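Cell division control protein 73 (Saccharomyces cerevisiae, PDB 3V46) serves in the PAF1 complex during RNA polymerase II transcription and transcription-coupled histone modification, its C-terminal Ras-like domain, which does not bind GTP, promoting association with chromatin. Local coordinates at residues A[20-25]-A[94-99]; A[24-28]-A[119-123]; A[35-39]-A[152-157]; A[88-94]-A[115-120]. All blocks are in the same frame, centred on the assembly; numbering follows the deposited sequence.

Interaction 1. Residues A[20-25]-A[94-99]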
loop_
_atom_site.group_PDB
_atom_site.type_symbol
_atom_site.label_atom_id
_atom_site.label_comp_id
_atom_site.label_asym_id
_atom_site.label_seq_id
_atom_site.Cartn_x
_atom_site.Cartn_y
_atom_site.Cartn_z
ATOM N N PRO A 20 -1.548 -3.862 6.330
ATOM C CA PRO A 20 -2.350 -4.331 7.462
ATOM C C PRO A 20 -3.610 -3.479 7.560
ATOM O O PRO A 20 -3.666 -2.396 6.973
ATOM C CB PRO A 20 -1.454 -4.055 8.652
ATOM C CG PRO A 20 -0.726 -2.812 8.257
ATOM C CD PRO A 20 -0.424 -3.024 6.769
ATOM N N SER A 21 -4.614 -3.956 8.269
ATOM C CA SER A 21 -5.848 -3.202 8.350
ATOM C C SER A 21 -6.267 -2.930 9.782
ATOM O O SER A 21 -5.906 -3.660 10.702
ATOM C CB SER A 21 -6.988 -3.927 7.612
ATOM O OG SER A 21 -7.319 -5.174 8.209
ATOM N N ALA A 22 -7.003 -1.841 9.951
ATOM C CA ALA A 22 -7.737 -1.563 11.170
ATOM C C ALA A 22 -9.221 -1.460 10.806
ATOM O O ALA A 22 -9.587 -1.540 9.632
ATOM C CB ALA A 22 -7.234 -0.280 11.823
ATOM N N ALA A 23 -10.086 -1.300 11.797
ATOM C CA ALA A 23 -11.506 -1.295 11.515
ATOM C C ALA A 23 -11.842 -0.186 10.539
ATOM O O ALA A 23 -12.719 -0.341 9.695
ATOM C CB ALA A 23 -12.309 -1.128 12.815
ATOM N N SER A 24 -11.107 0.919 10.642
ATOM C CA SER A 24 -11.371 2.120 9.858
ATOM C C SER A 24 -10.798 2.066 8.440
ATOM O O SER A 24 -11.066 2.948 7.628
ATOM C CB SER A 24 -10.768 3.325 10.572
ATOM O OG SER A 24 -9.373 3.131 10.759
ATOM N N SER A 25 -10.024 1.034 8.140
ATOM C CA SER A 25 -9.319 0.970 6.859
ATOM C C SER A 25 -10.272 0.973 5.689
ATOM O O SER A 25 -11.227 0.206 5.666
ATOM C CB SER A 25 -8.463 -0.286 6.785
ATOM O OG SER A 25 -7.361 -0.186 7.669
ATOM N N THR A 94 -2.596 2.567 8.642
ATOM C CA THR A 94 -3.905 2.551 9.271
ATOM C C THR A 94 -4.125 3.829 10.034
ATOM O O THR A 94 -5.253 4.210 10.304
ATOM C CB THR A 94 -4.011 1.409 10.298
ATOM O OG1 THR A 94 -3.024 1.601 11.316
ATOM C CG2 THR A 94 -3.797 0.062 9.625
ATOM N N GLY A 95 -3.027 4.474 10.408
ATOM C CA GLY A 95 -3.090 5.629 11.281
ATOM C C GLY A 95 -2.729 5.319 12.724
ATOM O O GLY A 95 -2.683 6.223 13.541
ATOM N N HIS A 96 -2.484 4.052 13.050
ATOM C CA HIS A 96 -2.046 3.683 14.402
ATOM C C HIS A 96 -0.536 3.554 14.417
ATOM O O HIS A 96 0.027 2.832 13.601
ATOM C CB HIS A 96 -2.649 2.353 14.830
ATOM C CG HIS A 96 -4.138 2.376 14.942
ATOM N ND1 HIS A 96 -4.932 1.360 14.461
ATOM C CD2 HIS A 96 -4.979 3.288 15.488
ATOM C CE1 HIS A 96 -6.200 1.645 14.703
ATOM N NE2 HIS A 96 -6.256 2.811 15.315
ATOM N N THR A 97 0.128 4.229 15.355
ATOM C CA THR A 97 1.580 4.170 15.400
ATOM C C THR A 97 2.058 2.768 15.781
ATOM O O THR A 97 3.156 2.364 15.407
ATOM C CB THR A 97 2.173 5.215 16.359
ATOM O OG1 THR A 97 1.615 6.506 16.068
ATOM C CG2 THR A 97 3.686 5.277 16.202
ATOM N N TRP A 98 1.233 2.008 16.501
ATOM C CA TRP A 98 1.619 0.648 16.872
ATOM C C TRP A 98 1.712 -0.274 15.651
ATOM O O TRP A 98 2.215 -1.398 15.757
ATOM C CB TRP A 98 0.661 0.065 17.925
ATOM C CG TRP A 98 0.946 -1.377 18.311
ATOM C CD1 TRP A 98 0.243 -2.488 17.926
ATOM C CD2 TRP A 98 2.007 -1.854 19.159
ATOM N NE1 TRP A 98 0.798 -3.621 18.480
ATOM C CE2 TRP A 98 1.880 -3.260 19.239
ATOM C CE3 TRP A 98 3.050 -1.231 19.852
ATOM C CZ2 TRP A 98 2.760 -4.049 19.982
ATOM C CZ3 TRP A 98 3.921 -2.019 20.597
ATOM C CH2 TRP A 98 3.770 -3.412 20.654
ATOM N N GLN A 99 1.250 0.202 14.494
ATOM C CA GLN A 99 1.345 -0.580 13.258
ATOM C C GLN A 99 2.777 -1.069 13.040
ATOM O O GLN A 99 2.996 -2.188 12.591
ATOM C CB GLN A 99 0.884 0.229 12.024
ATOM C CG GLN A 99 1.174 -0.500 10.719
ATOM C CD GLN A 99 0.720 0.236 9.462
ATOM O OE1 GLN A 99 -0.104 1.147 9.515
ATOM N NE2 GLN A 99 1.231 -0.192 8.317
HETATM O O HOH W 1 -7.673 3.626 8.962
#
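With CG swung opposite its backbone N (chi1 171°) and an extended chain beyond, Q99 carries its amide across the ring of P20, while T94 sets CG2 opposite its carbonyl carbon and lays that methyl along the 20-25 backbone. The Q99 side chain crosses the proline at about a right angle, Q99 NE2 lying 3.3 Å from P20 CG. T94 CG2 rests 3.6 Å from P20 O and also meets the backbone of A22, whose CB touches H96 CE1 obliquely at 3.6 Å. In the type I turn from A22 to S25, closed by S25 N to A22 O, S25 OG also accepts from A22 N at 2.8 Å. T94 N donates to Q99 OE1 at 3.0 Å, and T94 OG1 accepts from H96 N in an ST turn. Q99 NE2 also bonds to F92 O and Y103 OH; an alanine here would probably leave T94 N and F92 O without these mates and open a gap beside P20. The loops follow strands 16-18 and 88-92 of the Ras-like sheet. Their direct hydrogen bonds fix each loop internally; between them pass van der Waals contact, partly carbon against polar atoms, and one water bridge from S24 OG to T94 O.

Interaction 2. Residues A[24-28]-A[119-123]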
loop_
_atom_site.group_PDB
_atom_site.type_symbol
_atom_site.label_atom_id
_atom_site.label_comp_id
_atom_site.label_asym_id
_atom_site.label_seq_id
_atom_site.Cartn_x
_atom_site.Cartn_y
_atom_site.Cartn_z
ATOM N N SER A 24 -11.107 0.919 10.642
ATOM C CA SER A 24 -11.371 2.120 9.858
ATOM C C SER A 24 -10.798 2.066 8.440
ATOM O O SER A 24 -11.066 2.948 7.628
ATOM C CB SER A 24 -10.768 3.325 10.572
ATOM O OG SER A 24 -9.373 3.131 10.759
ATOM N N SER A 25 -10.024 1.034 8.140
ATOM C CA SER A 25 -9.319 0.970 6.859
ATOM C C SER A 25 -10.272 0.973 5.689
ATOM O O SER A 25 -11.227 0.206 5.666
ATOM C CB SER A 25 -8.463 -0.286 6.785
ATOM O OG SER A 25 -7.361 -0.186 7.669
ATOM N N ILE A 26 -10.013 1.826 4.705
ATOM C CA ILE A 26 -10.851 1.822 3.511
ATOM C C ILE A 26 -10.279 0.903 2.433
ATOM O O ILE A 26 -11.038 0.422 1.601
ATOM C CB ILE A 26 -11.202 3.244 2.967
ATOM C CG1 ILE A 26 -10.006 3.934 2.325
ATOM C CG2 ILE A 26 -11.810 4.108 4.082
ATOM C CD1 ILE A 26 -10.375 5.321 1.758
ATOM N N LEU A 27 -8.966 0.647 2.476
ATOM C CA LEU A 27 -8.320 -0.332 1.597
ATOM C C LEU A 27 -7.661 -1.430 2.431
ATOM O O LEU A 27 -6.934 -1.143 3.379
ATOM C CB LEU A 27 -7.263 0.321 0.702
ATOM C CG LEU A 27 -7.759 1.219 -0.428
ATOM C CD1 LEU A 27 -6.590 1.891 -1.143
ATOM C CD2 LEU A 27 -8.588 0.420 -1.415
ATOM N N THR A 28 -7.958 -2.683 2.086
ATOM C CA THR A 28 -7.381 -3.838 2.768
ATOM C C THR A 28 -7.031 -4.898 1.730
ATOM O O THR A 28 -7.334 -4.729 0.552
ATOM C CB THR A 28 -8.376 -4.452 3.734
ATOM O OG1 THR A 28 -9.381 -5.146 2.985
ATOM C CG2 THR A 28 -9.040 -3.374 4.589
ATOM N N TYR A 119 -1.411 6.943 2.993
ATOM C CA TYR A 119 -2.538 6.981 3.902
ATOM C C TYR A 119 -3.786 7.320 3.083
ATOM O O TYR A 119 -3.940 8.437 2.608
ATOM C CB TYR A 119 -2.336 8.021 5.013
ATOM C CG TYR A 119 -3.512 8.109 5.955
ATOM C CD1 TYR A 119 -3.710 7.152 6.942
ATOM C CD2 TYR A 119 -4.424 9.152 5.864
ATOM C CE1 TYR A 119 -4.780 7.216 7.801
ATOM C CE2 TYR A 119 -5.497 9.233 6.729
ATOM C CZ TYR A 119 -5.673 8.260 7.692
ATOM O OH TYR A 119 -6.730 8.337 8.561
ATOM N N PHE A 120 -4.664 6.344 2.911
ATOM C CA PHE A 120 -5.898 6.532 2.158
ATOM C C PHE A 120 -7.044 6.835 3.112
ATOM O O PHE A 120 -7.165 6.221 4.182
ATOM C CB PHE A 120 -6.243 5.266 1.354
ATOM C CG PHE A 120 -5.441 5.097 0.093
ATOM C CD1 PHE A 120 -4.157 4.576 0.132
ATOM C CD2 PHE A 120 -5.985 5.441 -1.135
ATOM C CE1 PHE A 120 -3.432 4.408 -1.034
ATOM C CE2 PHE A 120 -5.269 5.265 -2.302
ATOM C CZ PHE A 120 -3.989 4.759 -2.251
ATOM N N HIS A 121 -7.887 7.785 2.726
ATOM C CA HIS A 121 -9.046 8.130 3.531
ATOM C C HIS A 121 -10.131 8.752 2.662
ATOM O O HIS A 121 -9.893 9.111 1.508
ATOM C CB HIS A 121 -8.652 9.098 4.644
ATOM C CG HIS A 121 -8.210 10.433 4.141
ATOM N ND1 HIS A 121 -9.010 11.555 4.209
ATOM C CD2 HIS A 121 -7.059 10.827 3.550
ATOM C CE1 HIS A 121 -8.367 12.581 3.682
ATOM N NE2 HIS A 121 -7.183 12.166 3.273
ATOM N N PHE A 122 -11.331 8.844 3.205
ATOM C CA PHE A 122 -12.429 9.445 2.467
ATOM C C PHE A 122 -12.374 10.951 2.547
ATOM O O PHE A 122 -12.069 11.523 3.598
ATOM C CB PHE A 122 -13.776 8.964 2.993
ATOM C CG PHE A 122 -14.113 7.559 2.589
ATOM C CD1 PHE A 122 -14.031 7.171 1.264
ATOM C CD2 PHE A 122 -14.512 6.633 3.529
ATOM C CE1 PHE A 122 -14.341 5.881 0.883
ATOM C CE2 PHE A 122 -14.825 5.336 3.158
ATOM C CZ PHE A 122 -14.737 4.962 1.834
ATOM N N ALA A 123 -12.679 11.583 1.422
ATOM C CA ALA A 123 -12.854 13.020 1.363
ATOM C C ALA A 123 -13.860 13.417 2.434
ATOM O O ALA A 123 -14.932 12.819 2.535
ATOM C CB ALA A 123 -13.355 13.413 -0.002
HETATM O O HOH W 2 -7.656 3.678 6.047
#
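I26 and L27 press a loop of the Ras-like domain, the one between strand 16-18 and helix 32-38, against the end of strand 116-122. Their partners are F120 and F122, with the backbone of H121 between them. L27 sends CD1 over the middle of the F120 ring, 3.6 Å from its centroid and 11° off the normal, a CH-pi contact in which the methyl meets all six ring carbons. I26 uses both of its branches. CG1 stands between the backbone N and the carbonyl carbon (chi1 72°), and the chain then extends so that CD1 reaches the H121 backbone, 3.6 Å from H121 C, and also covers the F122 face toward its rim. The other branch, CG2, reaches the same ring at F122 CE2, 3.4 Å away.

Around this first shell, further contacts hold both sides in place. I26 O receives bonds from Y41 OH and N31 ND2, which fix the loop backbone behind the isoleucine. L27 and F120 both pack on F35 of helix 32-38, and I26 leans on L141 of strand 136-141. That strand pairs with H121 through backbone bonds, holding the floor on which CD1 rests. One water spans the polar backbone at the side of the hydrophobic contact: it accepts from I26 N at 3.3 Å and donates to F120 O at 3.2 Å.

Interaction 3. Residues A[35-39]-A[152-157]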
loop_
_atom_site.group_PDB
_atom_site.type_symbol
_atom_site.label_atom_id
_atom_site.label_comp_id
_atom_site.label_asym_id
_atom_site.label_seq_id
_atom_site.Cartn_x
_atom_site.Cartn_y
_atom_site.Cartn_z
ATOM N N PHE A 35 -9.525 -2.683 -6.555
ATOM C CA PHE A 35 -9.174 -1.282 -6.652
ATOM C C PHE A 35 -8.042 -1.066 -7.653
ATOM O O PHE A 35 -8.180 -0.297 -8.602
ATOM C CB PHE A 35 -8.807 -0.732 -5.270
ATOM C CG PHE A 35 -8.578 0.751 -5.245
ATOM C CD1 PHE A 35 -9.605 1.633 -5.526
ATOM C CD2 PHE A 35 -7.340 1.252 -4.924
ATOM C CE1 PHE A 35 -9.389 3.007 -5.499
ATOM C CE2 PHE A 35 -7.117 2.616 -4.885
ATOM C CZ PHE A 35 -8.143 3.492 -5.172
ATOM N N LEU A 36 -6.926 -1.749 -7.452
ATOM C CA LEU A 36 -5.745 -1.507 -8.269
ATOM C C LEU A 36 -5.800 -2.092 -9.685
ATOM O O LEU A 36 -5.158 -1.566 -10.588
ATOM C CB LEU A 36 -4.496 -2.009 -7.556
ATOM C CG LEU A 36 -4.147 -1.282 -6.263
ATOM C CD1 LEU A 36 -2.836 -1.799 -5.742
ATOM C CD2 LEU A 36 -4.073 0.227 -6.487
ATOM N N LEU A 37 -6.538 -3.177 -9.886
ATOM C CA LEU A 37 -6.611 -3.788 -11.205
ATOM C C LEU A 37 -7.816 -3.325 -12.013
ATOM O O LEU A 37 -7.732 -3.191 -13.237
ATOM C CB LEU A 37 -6.630 -5.313 -11.091
ATOM C CG LEU A 37 -5.325 -5.915 -10.568
ATOM C CD1 LEU A 37 -5.414 -7.425 -10.586
ATOM C CD2 LEU A 37 -4.133 -5.441 -11.396
ATOM N N GLU A 38 -8.939 -3.094 -11.342
ATOM C CA GLU A 38 -10.161 -2.754 -12.050
ATOM C C GLU A 38 -10.572 -1.307 -11.840
ATOM O O GLU A 38 -11.557 -0.856 -12.419
ATOM C CB GLU A 38 -11.293 -3.673 -11.605
ATOM C CG GLU A 38 -10.982 -5.148 -11.764
ATOM C CD GLU A 38 -12.210 -6.016 -11.588
ATOM O OE1 GLU A 38 -12.784 -6.024 -10.476
ATOM O OE2 GLU A 38 -12.609 -6.678 -12.570
ATOM N N SER A 39 -9.825 -0.590 -11.002
ATOM C CA SER A 39 -10.154 0.786 -10.656
ATOM C C SER A 39 -11.569 0.826 -10.118
ATOM O O SER A 39 -12.338 1.750 -10.388
ATOM C CB SER A 39 -10.007 1.708 -11.861
ATOM O OG SER A 39 -8.698 1.631 -12.388
ATOM N N VAL A 152 -7.415 8.211 -9.663
ATOM C CA VAL A 152 -6.715 7.943 -8.408
ATOM C C VAL A 152 -5.814 6.724 -8.582
ATOM O O VAL A 152 -4.659 6.729 -8.174
ATOM C CB VAL A 152 -7.683 7.719 -7.233
ATOM C CG1 VAL A 152 -6.932 7.231 -6.003
ATOM C CG2 VAL A 152 -8.419 8.996 -6.906
ATOM N N VAL A 153 -6.334 5.685 -9.215
ATOM C CA VAL A 153 -5.553 4.470 -9.396
ATOM C C VAL A 153 -4.398 4.675 -10.374
ATOM O O VAL A 153 -3.299 4.175 -10.140
ATOM C CB VAL A 153 -6.456 3.292 -9.808
ATOM C CG1 VAL A 153 -5.639 2.069 -10.150
ATOM C CG2 VAL A 153 -7.438 2.992 -8.676
ATOM N N ARG A 154 -4.634 5.424 -11.450
ATOM C CA ARG A 154 -3.577 5.714 -12.406
ATOM C C ARG A 154 -2.468 6.470 -11.688
ATOM O O ARG A 154 -1.280 6.173 -11.851
ATOM C CB ARG A 154 -4.108 6.536 -13.589
ATOM C CG ARG A 154 -3.032 6.952 -14.562
ATOM C CD ARG A 154 -3.588 7.807 -15.703
ATOM N NE ARG A 154 -4.588 7.093 -16.497
ATOM C CZ ARG A 154 -5.892 7.370 -16.507
ATOM N NH1 ARG A 154 -6.382 8.363 -15.770
ATOM N NH2 ARG A 154 -6.710 6.655 -17.268
ATOM N N TYR A 155 -2.862 7.432 -10.872
ATOM C CA TYR A 155 -1.893 8.218 -10.129
ATOM C C TYR A 155 -1.145 7.358 -9.120
ATOM O O TYR A 155 0.058 7.516 -8.921
ATOM C CB TYR A 155 -2.568 9.380 -9.410
ATOM C CG TYR A 155 -1.590 10.078 -8.511
ATOM C CD1 TYR A 155 -0.655 10.961 -9.021
ATOM C CD2 TYR A 155 -1.555 9.797 -7.161
ATOM C CE1 TYR A 155 0.264 11.573 -8.197
ATOM C CE2 TYR A 155 -0.650 10.395 -6.337
ATOM C CZ TYR A 155 0.262 11.286 -6.852
ATOM O OH TYR A 155 1.181 11.888 -6.017
ATOM N N PHE A 156 -1.845 6.431 -8.480
ATOM C CA PHE A 156 -1.182 5.569 -7.524
ATOM C C PHE A 156 -0.108 4.754 -8.217
ATOM O O PHE A 156 1.016 4.664 -7.737
ATOM C CB PHE A 156 -2.142 4.618 -6.822
ATOM C CG PHE A 156 -1.428 3.591 -6.007
ATOM C CD1 PHE A 156 -0.987 3.906 -4.731
ATOM C CD2 PHE A 156 -1.134 2.334 -6.530
ATOM C CE1 PHE A 156 -0.293 2.998 -3.980
ATOM C CE2 PHE A 156 -0.439 1.407 -5.771
ATOM C CZ PHE A 156 -0.021 1.741 -4.488
ATOM N N TRP A 157 -0.453 4.134 -9.339
ATOM C CA TRP A 157 0.527 3.314 -10.031
ATOM C C TRP A 157 1.705 4.139 -10.523
ATOM O O TRP A 157 2.834 3.656 -10.506
ATOM C CB TRP A 157 -0.112 2.553 -11.189
ATOM C CG TRP A 157 -0.881 1.332 -10.797
ATOM C CD1 TRP A 157 -2.200 1.094 -11.031
ATOM C CD2 TRP A 157 -0.377 0.167 -10.133
ATOM N NE1 TRP A 157 -2.548 -0.150 -10.568
ATOM C CE2 TRP A 157 -1.445 -0.742 -10.017
ATOM C CE3 TRP A 157 0.879 -0.205 -9.648
ATOM C CZ2 TRP A 157 -1.301 -1.990 -9.417
ATOM C CZ3 TRP A 157 1.020 -1.447 -9.057
ATOM C CH2 TRP A 157 -0.061 -2.327 -8.951
#
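V153 packs against the F35 ring and the last turn of helix 32-38, forming the close-packed heart of a contact between two helices. Its CG2 lies over one face of the F35 ring, 3.7 Å from the centroid and displaced toward the rim, in a CH-pi contact; the same methyl is 3.4 Å from F35 O. V152 CG1 comes instead to the edge of that ring, near its plane. L36 fills the next position, with CD2 touching F156 CD2 at 3.6 Å and CB against W157 CZ2 at 3.7 Å.

Into this apolar surface W157 brings one directed bond. NE1 donates to L36 O at 3.0 Å with an angle of 172° at the hydrogen, and the acceptor sits in the indole plane. CG of W157 stands opposite the carbonyl carbon (chi1 -79°), a turn that carries the indole back toward the end of the other helix; the bond and L36 then limit its rotation.

The solvent side is carried by exposed E38 and R154, which point away from the interface, R154 forming a salt bridge with E151. S39, just past the helix and with positive phi, still meets V153 CB through OG at 3.8 Å. Toward the sheet, F35 and F156 both pack on F120 of strand 116-122, V152 reaches strand 136-141, and W157 lies against I57 of strand 54-59 with K59 in a cation-pi contact.

Interaction 4. Residues A[88-94]-A[115-120]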
loop_
_atom_site.group_PDB
_atom_site.type_symbol
_atom_site.label_atom_id
_atom_site.label_comp_id
_atom_site.label_asym_id
_atom_site.label_seq_id
_atom_site.Cartn_x
_atom_site.Cartn_y
_atom_site.Cartn_z
ATOM N N VAL A 88 10.424 -4.469 0.825
ATOM C CA VAL A 88 9.201 -3.703 1.056
ATOM C C VAL A 88 9.327 -2.358 0.347
ATOM O O VAL A 88 10.229 -1.572 0.644
ATOM C CB VAL A 88 8.938 -3.516 2.565
ATOM C CG1 VAL A 88 7.766 -2.573 2.811
ATOM C CG2 VAL A 88 8.667 -4.858 3.225
ATOM N N VAL A 89 8.432 -2.113 -0.606
ATOM C CA VAL A 89 8.498 -0.918 -1.455
ATOM C C VAL A 89 7.377 0.074 -1.164
ATOM O O VAL A 89 7.464 1.239 -1.544
ATOM C CB VAL A 89 8.486 -1.274 -2.962
ATOM C CG1 VAL A 89 9.707 -2.104 -3.325
ATOM C CG2 VAL A 89 7.213 -2.001 -3.349
ATOM N N ALA A 90 6.320 -0.373 -0.489
ATOM C CA ALA A 90 5.229 0.520 -0.110
ATOM C C ALA A 90 4.537 -0.018 1.115
ATOM O O ALA A 90 4.417 -1.236 1.296
ATOM C CB ALA A 90 4.239 0.678 -1.256
ATOM N N ILE A 91 4.070 0.913 1.942
ATOM C CA ILE A 91 3.357 0.606 3.167
ATOM C C ILE A 91 2.103 1.464 3.216
ATOM O O ILE A 91 2.180 2.699 3.179
ATOM C CB ILE A 91 4.238 0.878 4.403
ATOM C CG1 ILE A 91 5.501 -0.012 4.357
ATOM C CG2 ILE A 91 3.457 0.629 5.695
ATOM C CD1 ILE A 91 6.504 0.282 5.425
ATOM N N PHE A 92 0.944 0.806 3.267
ATOM C CA PHE A 92 -0.307 1.491 3.518
ATOM C C PHE A 92 -0.488 1.573 5.017
ATOM O O PHE A 92 -0.336 0.570 5.720
ATOM C CB PHE A 92 -1.487 0.733 2.903
ATOM C CG PHE A 92 -1.561 0.807 1.403
ATOM C CD1 PHE A 92 -0.428 0.724 0.621
ATOM C CD2 PHE A 92 -2.772 0.941 0.774
ATOM C CE1 PHE A 92 -0.516 0.782 -0.767
ATOM C CE2 PHE A 92 -2.858 0.991 -0.608
ATOM C CZ PHE A 92 -1.738 0.900 -1.372
ATOM N N THR A 93 -0.844 2.756 5.514
ATOM C CA THR A 93 -0.944 2.967 6.952
ATOM C C THR A 93 -2.380 3.079 7.439
ATOM O O THR A 93 -3.255 3.616 6.755
ATOM C CB THR A 93 -0.202 4.242 7.381
ATOM O OG1 THR A 93 -0.768 5.369 6.703
ATOM C CG2 THR A 93 1.262 4.150 7.048
ATOM N N THR A 94 -2.596 2.567 8.642
ATOM C CA THR A 94 -3.905 2.551 9.271
ATOM C C THR A 94 -4.125 3.829 10.034
ATOM O O THR A 94 -5.253 4.210 10.304
ATOM C CB THR A 94 -4.011 1.409 10.298
ATOM O OG1 THR A 94 -3.024 1.601 11.316
ATOM C CG2 THR A 94 -3.797 0.062 9.625
ATOM N N CYS A 115 11.038 3.691 3.036
ATOM C CA CYS A 115 9.932 2.972 2.403
ATOM C C CYS A 115 8.833 3.988 2.125
ATOM O O CYS A 115 8.520 4.824 2.968
ATOM C CB CYS A 115 9.337 1.855 3.294
ATOM S SG CYS A 115 10.453 0.508 3.824
ATOM N N LYS A 116 8.232 3.900 0.951
ATOM C CA LYS A 116 7.144 4.787 0.577
ATOM C C LYS A 116 5.882 4.463 1.360
ATOM O O LYS A 116 5.422 3.327 1.371
ATOM C CB LYS A 116 6.888 4.654 -0.920
ATOM C CG LYS A 116 5.701 5.420 -1.403
ATOM C CD LYS A 116 6.066 6.835 -1.677
ATOM C CE LYS A 116 4.894 7.598 -2.257
ATOM N NZ LYS A 116 5.238 9.022 -2.417
ATOM N N GLY A 117 5.333 5.467 2.033
ATOM C CA GLY A 117 4.100 5.314 2.777
ATOM C C GLY A 117 2.914 6.013 2.130
ATOM O O GLY A 117 3.060 7.058 1.484
ATOM N N TYR A 118 1.739 5.422 2.322
ATOM C CA TYR A 118 0.471 5.964 1.845
ATOM C C TYR A 118 -0.539 5.941 2.976
ATOM O O TYR A 118 -0.519 5.040 3.819
ATOM C CB TYR A 118 -0.094 5.125 0.689
ATOM C CG TYR A 118 0.748 5.143 -0.558
ATOM C CD1 TYR A 118 1.747 4.202 -0.755
ATOM C CD2 TYR A 118 0.556 6.104 -1.535
ATOM C CE1 TYR A 118 2.513 4.204 -1.877
ATOM C CE2 TYR A 118 1.333 6.114 -2.683
ATOM C CZ TYR A 118 2.307 5.155 -2.841
ATOM O OH TYR A 118 3.096 5.149 -3.967
ATOM N N TYR A 119 -1.411 6.943 2.993
ATOM C CA TYR A 119 -2.538 6.981 3.902
ATOM C C TYR A 119 -3.786 7.320 3.083
ATOM O O TYR A 119 -3.940 8.437 2.608
ATOM C CB TYR A 119 -2.336 8.021 5.013
ATOM C CG TYR A 119 -3.512 8.109 5.955
ATOM C CD1 TYR A 119 -3.710 7.152 6.942
ATOM C CD2 TYR A 119 -4.424 9.152 5.864
ATOM C CE1 TYR A 119 -4.780 7.216 7.801
ATOM C CE2 TYR A 119 -5.497 9.233 6.729
ATOM C CZ TYR A 119 -5.673 8.260 7.692
ATOM O OH TYR A 119 -6.730 8.337 8.561
ATOM N N PHE A 120 -4.664 6.344 2.911
ATOM C CA PHE A 120 -5.898 6.532 2.158
ATOM C C PHE A 120 -7.044 6.835 3.112
ATOM O O PHE A 120 -7.165 6.221 4.182
ATOM C CB PHE A 120 -6.243 5.266 1.354
ATOM C CG PHE A 120 -5.441 5.097 0.093
ATOM C CD1 PHE A 120 -4.157 4.576 0.132
ATOM C CD2 PHE A 120 -5.985 5.441 -1.135
ATOM C CE1 PHE A 120 -3.432 4.408 -1.034
ATOM C CE2 PHE A 120 -5.269 5.265 -2.302
ATOM C CZ PHE A 120 -3.989 4.759 -2.251
HETATM O O HOH W 3 9.809 2.323 -1.085
HETATM O O HOH W 4 -3.973 3.762 4.094
HETATM O O HOH W 5 -6.757 6.390 11.182
#
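Strands 88-92 and 116-120 run parallel at 23°, joined by I91 N to K116 O, Y118 N to I91 O and T93 N to Y118 O, all at 2.8 to 2.9 Å. T93 adds its side chain: OG1 donates to the same Y118 O at 2.9 Å, tilted 35° from the carbonyl plane, giving this oxygen two donors from one residue. With OG1 between the backbone N and the carbonyl carbon, the hydroxyl also faces the edge of the Y119 ring. On the opposite face from I91, F92 meets two rings. It lies oblique to Y118, planes at 48°, and near parallel to F120 but slid aside, with F92 CE2 3.5 Å from F120 CE1. The strands, with helix 108-114 between them, make a beta-alpha-beta unit of the Ras-like fold. An alanine in place of F92 would probably open a gap beside Y118 and F120, leaving Y118 CD1 and F120 CE1 without this apolar partner. A90 CB touches the edge of Y118, whose OH bonds to S159 of helix 149-166. On the other face, I91 CD1 packs on C115 CB at 3.9 Å. K116 directs its amine to E137 in a salt bridge, and a water links T93 O with F120 N at the point where the strands separate.

How the interactions relate
Interaction 4 is the core of the set, a parallel strand pair held by direct backbone bonds, with an aromatic cluster on one face. Interactions 2 and 3 are also buried but rest mainly on side chains, and interaction 3 adds a single indole-to-carbonyl bond. These three meet physically: F120, shared by interactions 2 and 4, touches F35 and F156 of interaction 3, joining loop, sheet and helices in one apolar body. Interaction 1 lies at the surface, about 21 Å from interaction 3 between centres, and depends more on polar bonds within its loops. It shares S24 and S25 with interaction 2 and T94 with interaction 4, so that the surface loops continue directly from the buried elements.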